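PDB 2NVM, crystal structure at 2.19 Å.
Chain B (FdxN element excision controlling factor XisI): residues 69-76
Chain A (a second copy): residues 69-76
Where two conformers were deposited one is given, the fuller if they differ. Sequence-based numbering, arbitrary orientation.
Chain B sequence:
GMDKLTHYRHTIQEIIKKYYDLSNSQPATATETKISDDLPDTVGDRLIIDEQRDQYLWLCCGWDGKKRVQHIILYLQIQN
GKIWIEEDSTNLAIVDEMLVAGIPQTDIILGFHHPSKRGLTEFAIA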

ATOM      1  N   VAL B  69      -0.939  -9.557  12.195  1.00 55.23           N
ATOM      2  CA  VAL B  69      -2.003  -8.980  11.356  1.00 53.62           C
ATOM      3  C   VAL B  69      -1.334  -8.037  10.347  1.00 54.10           C
ATOM      4  O   VAL B  69      -0.521  -7.201  10.734  1.00 54.76           O
ATOM      5  CB  VAL B  69      -3.029  -8.168  12.192  1.00 54.84           C
ATOM      6  CG1 VAL B  69      -4.167  -7.629  11.293  1.00 49.36           C
ATOM      7  CG2 VAL B  69      -3.604  -9.016  13.360  1.00 43.55           C
ATOM      8  N   GLN B  70      -1.627  -8.220   9.063  1.00 53.82           N
ATOM      9  CA  GLN B  70      -1.094  -7.363   7.987  1.00 55.89           C
ATOM     10  C   GLN B  70      -2.106  -7.522   6.859  1.00 56.47           C
ATOM     11  O   GLN B  70      -1.984  -8.409   6.026  1.00 57.61           O
ATOM     12  CB  GLN B  70       0.325  -7.777   7.603  1.00 56.91           C
ATOM     13  CG  GLN B  70       1.031  -6.743   6.766  1.00 60.91           C
ATOM     14  CD  GLN B  70       2.482  -7.138   6.482  1.00 60.63           C
ATOM     15  OE1 GLN B  70       3.394  -6.704   7.188  1.00 66.86           O
ATOM     16  NE2 GLN B  70       2.680  -8.030   5.510  1.00 62.10           N
ATOM     17  N   HIS B  71      -3.113  -6.643   6.879  1.00 55.75           N
ATOM     18  CA  HIS B  71      -4.292  -6.737   6.033  1.00 56.01           C
ATOM     19  C   HIS B  71      -4.648  -5.445   5.270  1.00 53.15           C
ATOM     20  O   HIS B  71      -4.791  -4.385   5.865  1.00 52.28           O
ATOM     21  CB  HIS B  71      -5.418  -7.196   7.015  1.00 58.91           C
ATOM     22  CG  HIS B  71      -6.800  -7.165   6.460  1.00 62.98           C
ATOM     23  ND1 HIS B  71      -7.206  -7.975   5.420  1.00 74.22           N
ATOM     24  CD2 HIS B  71      -7.890  -6.464   6.841  1.00 66.58           C
ATOM     25  CE1 HIS B  71      -8.480  -7.739   5.156  1.00 71.54           C
ATOM     26  NE2 HIS B  71      -8.918  -6.823   6.001  1.00 68.86           N
ATOM     27  N   ILE B  72      -4.805  -5.566   3.957  1.00 53.87           N
ATOM     28  CA  ILE B  72      -5.232  -4.457   3.068  1.00 52.16           C
ATOM     29  C   ILE B  72      -6.743  -4.302   3.238  1.00 51.40           C
ATOM     30  O   ILE B  72      -7.466  -5.298   3.119  1.00 52.40           O
ATOM     31  CB  ILE B  72      -4.835  -4.729   1.599  1.00 52.39           C
ATOM     32  CG1 ILE B  72      -3.292  -4.789   1.506  1.00 51.75           C
ATOM     33  CG2 ILE B  72      -5.453  -3.653   0.627  1.00 49.94           C
ATOM     34  CD1 ILE B  72      -2.753  -5.118   0.128  1.00 53.00           C
ATOM     35  N   ILE B  73      -7.182  -3.069   3.557  1.00 51.05           N
ATOM     36  CA  ILE B  73      -8.593  -2.707   3.766  0.50 50.76           C
ATOM     37  C   ILE B  73      -9.175  -2.112   2.484  1.00 50.95           C
ATOM     38  O   ILE B  73     -10.250  -2.508   2.037  1.00 48.31           O
ATOM     39  CB  ILE B  73      -8.780  -1.611   4.886  0.50 51.04           C
ATOM     40  CG1 ILE B  73      -8.186  -2.040   6.233  0.50 55.30           C
ATOM     41  CG2 ILE B  73     -10.262  -1.240   5.070  0.50 49.97           C
ATOM     42  CD1 ILE B  73      -8.818  -3.251   6.826  0.50 58.46           C
ATOM     43  N   LEU B  74      -8.468  -1.125   1.926  1.00 51.35           N
ATOM     44  CA  LEU B  74      -8.887  -0.411   0.724  1.00 49.96           C
ATOM     45  C   LEU B  74      -7.659  -0.075  -0.098  1.00 48.73           C
ATOM     46  O   LEU B  74      -6.687   0.469   0.444  1.00 46.90           O
ATOM     47  CB  LEU B  74      -9.651   0.851   1.153  1.00 50.52           C
ATOM     48  CG  LEU B  74     -10.476   1.729   0.201  1.00 53.62           C
ATOM     49  CD1 LEU B  74     -11.463   0.930  -0.605  1.00 57.07           C
ATOM     50  CD2 LEU B  74     -11.230   2.783   1.025  1.00 50.20           C
ATOM     51  N   TYR B  75      -7.700  -0.433  -1.385  1.00 47.37           N
ATOM     52  CA  TYR B  75      -6.602  -0.209  -2.304  1.00 48.29           C
ATOM     53  C   TYR B  75      -7.148   0.244  -3.658  1.00 48.55           C
ATOM     54  O   TYR B  75      -7.931  -0.464  -4.298  1.00 48.80           O
ATOM     55  CB  TYR B  75      -5.692  -1.467  -2.395  1.00 46.61           C
ATOM     56  CG  TYR B  75      -4.564  -1.403  -3.409  1.00 44.14           C
ATOM     57  CD1 TYR B  75      -3.881  -0.188  -3.694  1.00 48.40           C
ATOM     58  CD2 TYR B  75      -4.087  -2.578  -4.019  1.00 48.29           C
ATOM     59  CE1 TYR B  75      -2.838  -0.134  -4.631  1.00 46.76           C
ATOM     60  CE2 TYR B  75      -3.044  -2.541  -4.947  1.00 45.97           C
ATOM     61  CZ  TYR B  75      -2.415  -1.304  -5.239  1.00 49.99           C
ATOM     62  OH  TYR B  75      -1.380  -1.227  -6.131  1.00 47.13           O
ATOM     63  N   LEU B  76      -6.707   1.432  -4.063  1.00 50.71           N
ATOM     64  CA  LEU B  76      -7.097   2.073  -5.309  1.00 52.11           C
ATOM     65  C   LEU B  76      -5.860   2.548  -6.054  1.00 52.37           C
ATOM     66  O   LEU B  76      -4.886   2.988  -5.424  1.00 53.28           O
ATOM     67  CB  LEU B  76      -7.974   3.296  -5.007  1.00 51.04           C
ATOM     68  CG  LEU B  76      -9.200   3.110  -4.105  1.00 51.14           C
ATOM     69  CD1 LEU B  76      -9.890   4.426  -3.870  1.00 59.81           C
ATOM     70  CD2 LEU B  76     -10.178   2.157  -4.709  1.00 60.75           C
TER
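Chain A (69-76) VQHIILYL

Two β-strands from two copies of XisI cross without a single hydrogen bond between them, so the contact rests on side-chain packing alone. Strand 69-76 of chain A runs at 127° to strand 69-76 of chain B, nearer antiparallel than parallel, and the axes approach to 8.6 Å, too far apart for backbone pairing. Both strands are extended except at I73, whose phi/psi is -96/-51° in chain B and -96/-48° in chain A; the facing residues, two apart at Q70 and I72, are three apart from I72 to Y75. The register is reciprocal: the CA atoms of Q70(B) and I72(A) lie 8.5 Å apart, those of I72(B) and Q70(A) 8.6 Å. In both chains Q70, I72 and Y75 direct CA-to-CB toward the partner, whereas H71 and I73 point away. At the centre CG1 of I72(B) meets CD1 of I72(A) at 4.3 Å, an apolar contact. Each isoleucine, with chi1 m and chi2 t, also packs on the aliphatic part of the opposing glutamine: CD1 of I72(A) is 3.8 Å from CG of Q70(B), and CD1 of I72(B) is 3.9 Å from CG of Q70(A). The glutamines, t at chi1 and chi2, extend to the tyrosines, where OE1 of Q70(A) lies 4.0 Å from CD2 of Y75(B) and OE1 of Q70(B) 4.2 Å from CD2 of Y75(A), at the ring edge in both cases. The two strands together bury 314 Å².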

ATOM      1  N   VAL A  69      -4.244 -12.568  -6.588  1.00 48.25           N
ATOM      2  CA  VAL A  69      -2.961 -12.350  -5.918  1.00 50.61           C
ATOM      3  C   VAL A  69      -2.946 -10.893  -5.411  1.00 51.61           C
ATOM      4  O   VAL A  69      -3.261  -9.974  -6.156  1.00 52.58           O
ATOM      5  CB  VAL A  69      -1.740 -12.620  -6.830  1.00 51.25           C
ATOM      6  CG1 VAL A  69      -0.407 -12.235  -6.082  1.00 48.87           C
ATOM      7  CG2 VAL A  69      -1.696 -14.096  -7.286  1.00 44.66           C
ATOM      8  N   GLN A  70      -2.624 -10.705  -4.135  1.00 52.61           N
ATOM      9  CA  GLN A  70      -2.550  -9.362  -3.512  1.00 54.54           C
ATOM     10  C   GLN A  70      -1.671  -9.571  -2.281  1.00 54.90           C
ATOM     11  O   GLN A  70      -2.166  -9.923  -1.215  1.00 57.58           O
ATOM     12  CB  GLN A  70      -3.944  -8.810  -3.197  1.00 53.52           C
ATOM     13  CG  GLN A  70      -3.926  -7.357  -2.786  1.00 54.52           C
ATOM     14  CD  GLN A  70      -5.313  -6.838  -2.547  1.00 58.99           C
ATOM     15  OE1 GLN A  70      -5.866  -6.135  -3.394  1.00 69.29           O
ATOM     16  NE2 GLN A  70      -5.924  -7.242  -1.428  1.00 58.85           N
ATOM     17  N   HIS A  71      -0.372  -9.365  -2.471  1.00 53.82           N
ATOM     18  CA  HIS A  71       0.653  -9.723  -1.510  1.00 54.82           C
ATOM     19  C   HIS A  71       1.700  -8.620  -1.260  1.00 53.13           C
ATOM     20  O   HIS A  71       2.329  -8.147  -2.192  1.00 50.67           O
ATOM     21  CB  HIS A  71       1.294 -11.024  -2.088  1.00 59.20           C
ATOM     22  CG  HIS A  71       2.527 -11.490  -1.388  1.00 61.10           C
ATOM     23  ND1 HIS A  71       2.497 -12.108  -0.158  1.00 74.27           N
ATOM     24  CD2 HIS A  71       3.824 -11.461  -1.765  1.00 69.04           C
ATOM     25  CE1 HIS A  71       3.729 -12.413   0.210  1.00 74.08           C
ATOM     26  NE2 HIS A  71       4.555 -12.029  -0.748  1.00 73.35           N
ATOM     27  N   ILE A  72       1.876  -8.264   0.017  1.00 52.35           N
ATOM     28  CA  ILE A  72       2.864  -7.282   0.481  1.00 53.11           C
ATOM     29  C   ILE A  72       4.223  -8.000   0.493  1.00 52.29           C
ATOM     30  O   ILE A  72       4.381  -9.047   1.118  1.00 53.68           O
ATOM     31  CB  ILE A  72       2.494  -6.725   1.896  1.00 52.54           C
ATOM     32  CG1 ILE A  72       1.161  -5.972   1.818  1.00 50.93           C
ATOM     33  CG2 ILE A  72       3.618  -5.841   2.472  1.00 51.35           C
ATOM     34  CD1 ILE A  72       0.591  -5.561   3.188  1.00 53.17           C
ATOM     35  N   ILE A  73       5.182  -7.435  -0.232  1.00 51.15           N
ATOM     36  CA  ILE A  73       6.533  -7.984  -0.371  1.00 50.22           C
ATOM     37  C   ILE A  73       7.502  -7.319   0.620  1.00 52.42           C
ATOM     38  O   ILE A  73       8.256  -8.011   1.317  1.00 54.04           O
ATOM     39  CB  ILE A  73       7.036  -7.817  -1.826  1.00 48.80           C
ATOM     40  CG1 ILE A  73       6.065  -8.543  -2.806  1.00 49.92           C
ATOM     41  CG2 ILE A  73       8.517  -8.341  -1.959  1.00 44.35           C
ATOM     42  CD1 ILE A  73       6.372  -8.338  -4.298  1.00 47.50           C
ATOM     43  N   LEU A  74       7.469  -5.990   0.671  1.00 51.75           N
ATOM     44  CA  LEU A  74       8.366  -5.219   1.521  1.00 51.24           C
ATOM     45  C   LEU A  74       7.587  -4.026   2.075  1.00 49.74           C
ATOM     46  O   LEU A  74       6.855  -3.349   1.319  1.00 51.60           O
ATOM     47  CB  LEU A  74       9.610  -4.867   0.650  1.00 55.36           C
ATOM     48  CG  LEU A  74      10.964  -4.492   1.225  1.00 56.34           C
ATOM     49  CD1 LEU A  74      11.466  -5.535   2.165  1.00 63.04           C
ATOM     50  CD2 LEU A  74      12.014  -4.266   0.124  1.00 55.55           C
ATOM     51  N   TYR A  75       7.610  -3.845   3.401  1.00 48.21           N
ATOM     52  CA  TYR A  75       6.869  -2.761   4.065  1.00 49.50           C
ATOM     53  C   TYR A  75       7.654  -2.184   5.237  1.00 49.30           C
ATOM     54  O   TYR A  75       8.028  -2.915   6.152  1.00 51.55           O
ATOM     55  CB  TYR A  75       5.423  -3.216   4.436  1.00 47.73           C
ATOM     56  CG  TYR A  75       4.593  -2.218   5.224  1.00 49.89           C
ATOM     57  CD1 TYR A  75       4.642  -0.845   4.933  1.00 51.79           C
ATOM     58  CD2 TYR A  75       3.651  -2.655   6.191  1.00 49.38           C
ATOM     59  CE1 TYR A  75       3.878   0.090   5.667  1.00 53.32           C
ATOM     60  CE2 TYR A  75       2.866  -1.733   6.928  1.00 53.03           C
ATOM     61  CZ  TYR A  75       2.991  -0.360   6.644  1.00 55.14           C
ATOM     62  OH  TYR A  75       2.254   0.574   7.283  1.00 46.16           O
ATOM     63  N   LEU A  76       7.928  -0.878   5.152  1.00 49.96           N
ATOM     64  CA  LEU A  76       8.693  -0.134   6.143  1.00 52.10           C
ATOM     65  C   LEU A  76       7.978   1.155   6.494  1.00 53.04           C
ATOM     66  O   LEU A  76       7.313   1.747   5.645  1.00 53.33           O
ATOM     67  CB  LEU A  76      10.077   0.268   5.617  1.00 54.23           C
ATOM     68  CG  LEU A  76      11.015  -0.752   4.957  1.00 59.59           C
ATOM     69  CD1 LEU A  76      12.421  -0.134   4.946  1.00 68.56           C
ATOM     70  CD2 LEU A  76      11.090  -2.047   5.709  1.00 68.21           C
TER